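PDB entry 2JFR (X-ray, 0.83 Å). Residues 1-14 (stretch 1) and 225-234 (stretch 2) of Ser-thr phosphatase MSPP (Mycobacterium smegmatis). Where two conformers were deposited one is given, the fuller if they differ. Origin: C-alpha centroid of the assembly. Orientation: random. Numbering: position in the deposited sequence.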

# COMPACT_ATOMS: atom_id res chain seq x y z
N GLY A 1 -26.93 -14.65 -2.25
CA GLY A 1 -26.11 -13.57 -2.67
C GLY A 1 -24.70 -13.61 -2.13
O GLY A 1 -24.37 -14.41 -1.25
N MET A 2 -23.85 -12.75 -2.70
CA MET A 2 -22.44 -12.76 -2.44
C MET A 2 -22.02 -11.80 -1.36
O MET A 2 -22.59 -10.69 -1.22
N ALA A 3 -21.00 -12.15 -0.64
CA ALA A 3 -20.30 -11.29 0.32
C ALA A 3 -19.62 -10.11 -0.38
O ALA A 3 -19.27 -10.19 -1.55
N SER A 4 -19.34 -9.08 0.38
CA SER A 4 -18.61 -7.94 -0.17
C SER A 4 -17.18 -8.30 -0.50
O SER A 4 -16.68 -7.80 -1.51
N VAL A 5 -16.54 -9.08 0.29
CA VAL A 5 -15.19 -9.59 0.02
C VAL A 5 -15.36 -11.09 -0.24
O VAL A 5 -15.76 -11.84 0.63
N LEU A 6 -14.98 -11.51 -1.43
CA LEU A 6 -14.99 -12.93 -1.80
C LEU A 6 -13.78 -13.62 -1.31
O LEU A 6 -13.83 -14.70 -0.74
N SER A 7 -12.58 -13.04 -1.55
CA SER A 7 -11.37 -13.60 -1.01
C SER A 7 -10.27 -12.55 -1.19
O SER A 7 -10.45 -11.49 -1.78
N ALA A 8 -9.18 -12.85 -0.55
CA ALA A 8 -8.03 -11.97 -0.54
C ALA A 8 -6.78 -12.80 -0.47
O ALA A 8 -6.80 -13.97 -0.04
N ALA A 9 -5.67 -12.26 -0.91
CA ALA A 9 -4.39 -12.94 -0.88
C ALA A 9 -3.29 -11.90 -0.70
O ALA A 9 -3.46 -10.76 -1.09
N THR A 10 -2.16 -12.37 -0.19
CA THR A 10 -1.00 -11.49 -0.05
C THR A 10 0.25 -12.22 -0.48
O THR A 10 0.34 -13.46 -0.39
N ALA A 11 1.25 -11.45 -0.88
CA ALA A 11 2.59 -12.01 -1.13
C ALA A 11 3.60 -10.90 -0.86
O ALA A 11 3.33 -9.72 -1.09
N THR A 12 4.77 -11.31 -0.44
CA THR A 12 5.86 -10.38 -0.28
C THR A 12 7.11 -11.05 -0.72
O THR A 12 7.34 -12.24 -0.53
N ASP A 13 8.01 -10.28 -1.29
CA ASP A 13 9.24 -10.75 -1.93
C ASP A 13 10.37 -9.78 -1.55
O ASP A 13 10.29 -8.58 -1.87
N GLN A 14 11.42 -10.25 -0.89
CA GLN A 14 12.54 -9.40 -0.59
C GLN A 14 13.24 -8.93 -1.86
O GLN A 14 13.72 -7.78 -1.92
N ASN A 225 12.10 -4.54 -2.54
CA ASN A 225 11.05 -5.38 -1.99
C ASN A 225 9.73 -5.12 -2.71
O ASN A 225 9.44 -3.96 -3.01
N THR A 226 8.98 -6.18 -2.97
CA THR A 226 7.63 -6.04 -3.54
C THR A 226 6.65 -6.77 -2.68
O THR A 226 6.85 -7.95 -2.37
N THR A 227 5.58 -6.10 -2.33
CA THR A 227 4.51 -6.67 -1.49
C THR A 227 3.20 -6.29 -2.10
O THR A 227 2.99 -5.13 -2.46
N VAL A 228 2.29 -7.25 -2.18
CA VAL A 228 1.00 -7.08 -2.82
C VAL A 228 -0.09 -7.71 -1.97
O VAL A 228 0.08 -8.78 -1.38
N VAL A 229 -1.24 -7.04 -1.96
CA VAL A 229 -2.46 -7.53 -1.32
C VAL A 229 -3.56 -7.38 -2.37
O VAL A 229 -3.80 -6.28 -2.88
N VAL A 230 -4.23 -8.50 -2.68
CA VAL A 230 -5.31 -8.54 -3.66
C VAL A 230 -6.58 -8.85 -2.95
O VAL A 230 -6.64 -9.79 -2.13
N ILE A 231 -7.64 -8.12 -3.27
CA ILE A 231 -8.97 -8.29 -2.66
C ILE A 231 -9.98 -8.40 -3.80
O ILE A 231 -10.09 -7.48 -4.62
N ASP A 232 -10.73 -9.50 -3.85
CA ASP A 232 -11.78 -9.73 -4.82
C ASP A 232 -13.13 -9.36 -4.21
O ASP A 232 -13.46 -9.91 -3.17
N LEU A 233 -13.88 -8.49 -4.87
CA LEU A 233 -15.11 -7.97 -4.33
C LEU A 233 -16.34 -8.68 -4.96
O LEU A 233 -16.32 -9.03 -6.15
N GLY A 234 -17.37 -8.85 -4.16
CA GLY A 234 -18.65 -9.39 -4.57
C GLY A 234 -19.83 -8.42 -4.23
O GLY A 234 -20.98 -8.90 -4.47
OXT GLY A 234 -19.64 -7.35 -3.63

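The contact is carried chiefly by backbone: two antiparallel strands pair from D13 N to T226 O (2.8 Å) through to L6 N to D232 O (2.8 Å), just past them G234 N donates to S4 O (2.9 Å), and side chains alternate between the sheet's two faces, except at the bulge at L6. Among direct polar contacts across the stretches, the shortest that involves side chains joins T12 OG1 and T227 OG1, 2.7 Å apart; chi1 t on T12 and m on T227 bring the hydroxyls together across a non-hydrogen-bonded pair, where the CA atoms lie close. Just before the second strand, N225, chi1 m, turns its amide so that ND2 donates to Q14 O at 2.9 Å. Water 3 links the S7 and D232 side chains, 3.2 Å from S7 OG and donating to D232 OD2 at 2.5 Å. Waters 1 and 2 both donate to the terminal carboxylate, at 2.7 and 2.5 Å from G234 OXT, and tie it to S4 OG and S4 O.

Apolar packing is modest. On the T12 and T227 face, V5 (t) sets CG1 3.9 Å from I231 CG2, and T10 (p) lays CG2 3.9 Å from V229 CG2. On the other, A11 CB meets V228 CG2 at 4.1 Å. At the bulge L6 (m, t) points toward stretch 2, its CG 3.7 Å from G234 N; a CB on G234 would clash with L6 CD2 and A3 O.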

# COMPACT_ATOMS: atom_id res chain seq x y z
CB MET A 2 -21.65 -12.45 -3.73
CG MET A 2 -22.01 -13.33 -4.93
SD MET A 2 -21.96 -15.10 -4.65
CE MET A 2 -20.24 -15.35 -4.29
CB ALA A 3 -19.28 -12.07 1.06
CB SER A 4 -18.67 -6.80 0.81
OG SER A 4 -19.99 -6.31 0.89
CB VAL A 5 -14.18 -9.33 1.11
CG1 VAL A 5 -12.87 -9.96 0.80
CG2 VAL A 5 -14.06 -7.80 1.36
CB LEU A 6 -15.16 -13.08 -3.27
CG LEU A 6 -16.38 -12.45 -3.89
CD1 LEU A 6 -16.44 -12.72 -5.37
CD2 LEU A 6 -17.64 -13.00 -3.21
CB SER A 7 -10.99 -14.90 -1.66
OG SER A 7 -10.40 -14.65 -2.92
CB ALA A 8 -8.07 -11.00 0.61
CB ALA A 9 -4.14 -13.75 -2.15
CB THR A 10 -0.79 -11.00 1.37
OG1 THR A 10 -0.29 -12.02 2.23
CG2 THR A 10 -2.09 -10.48 2.00
CB ALA A 11 2.78 -12.54 -2.52
CB THR A 12 5.90 -9.91 1.21
OG1 THR A 12 6.87 -8.82 1.39
CG2 THR A 12 6.31 -11.01 2.20
CB ASP A 13 9.15 -10.84 -3.44
CG ASP A 13 10.45 -11.36 -3.98
OD1 ASP A 13 11.14 -12.09 -3.21
OD2 ASP A 13 10.84 -10.96 -5.09
CB GLN A 14 13.52 -10.14 0.30
CG GLN A 14 14.72 -9.34 0.73
CD GLN A 14 15.56 -10.06 1.73
OE1 GLN A 14 15.15 -10.99 2.41
NE2 GLN A 14 16.80 -9.63 1.84
CB ASN A 225 10.86 -5.02 -0.52
CG ASN A 225 12.09 -4.96 0.34
OD1 ASN A 225 12.14 -4.15 1.27
ND2 ASN A 225 13.08 -5.79 0.12
CB THR A 226 7.61 -6.61 -5.00
OG1 THR A 226 8.51 -5.84 -5.80
CG2 THR A 226 6.22 -6.49 -5.60
CB THR A 227 4.67 -6.15 -0.07
OG1 THR A 227 5.96 -6.52 0.40
CG2 THR A 227 3.62 -6.71 0.89
CB VAL A 228 1.01 -7.64 -4.24
CG1 VAL A 228 1.90 -6.83 -5.15
CG2 VAL A 228 1.40 -9.12 -4.29
CB VAL A 229 -2.80 -6.73 -0.08
CG1 VAL A 229 -4.11 -7.22 0.53
CG2 VAL A 229 -1.67 -6.80 0.94
CB VAL A 230 -4.98 -9.58 -4.76
CG1 VAL A 230 -6.18 -9.93 -5.60
CG2 VAL A 230 -3.90 -9.07 -5.65
CB ILE A 231 -9.33 -7.10 -1.76
CG1 ILE A 231 -8.23 -6.74 -0.74
CG2 ILE A 231 -10.63 -7.37 -1.06
CD1 ILE A 231 -8.13 -5.30 -0.48
CB ASP A 232 -11.78 -11.17 -5.31
CG ASP A 232 -10.78 -11.38 -6.42
OD1 ASP A 232 -10.49 -10.46 -7.20
OD2 ASP A 232 -10.30 -12.53 -6.49
CB LEU A 233 -15.23 -6.48 -4.59
CG LEU A 233 -14.11 -5.64 -4.00
CD1 LEU A 233 -14.25 -4.18 -4.37
CD2 LEU A 233 -13.98 -5.85 -2.49
O HOH W 1 -21.39 -6.08 -1.98
O HOH W 2 -18.30 -5.37 -2.99
O HOH W 3 -11.63 -14.53 -5.88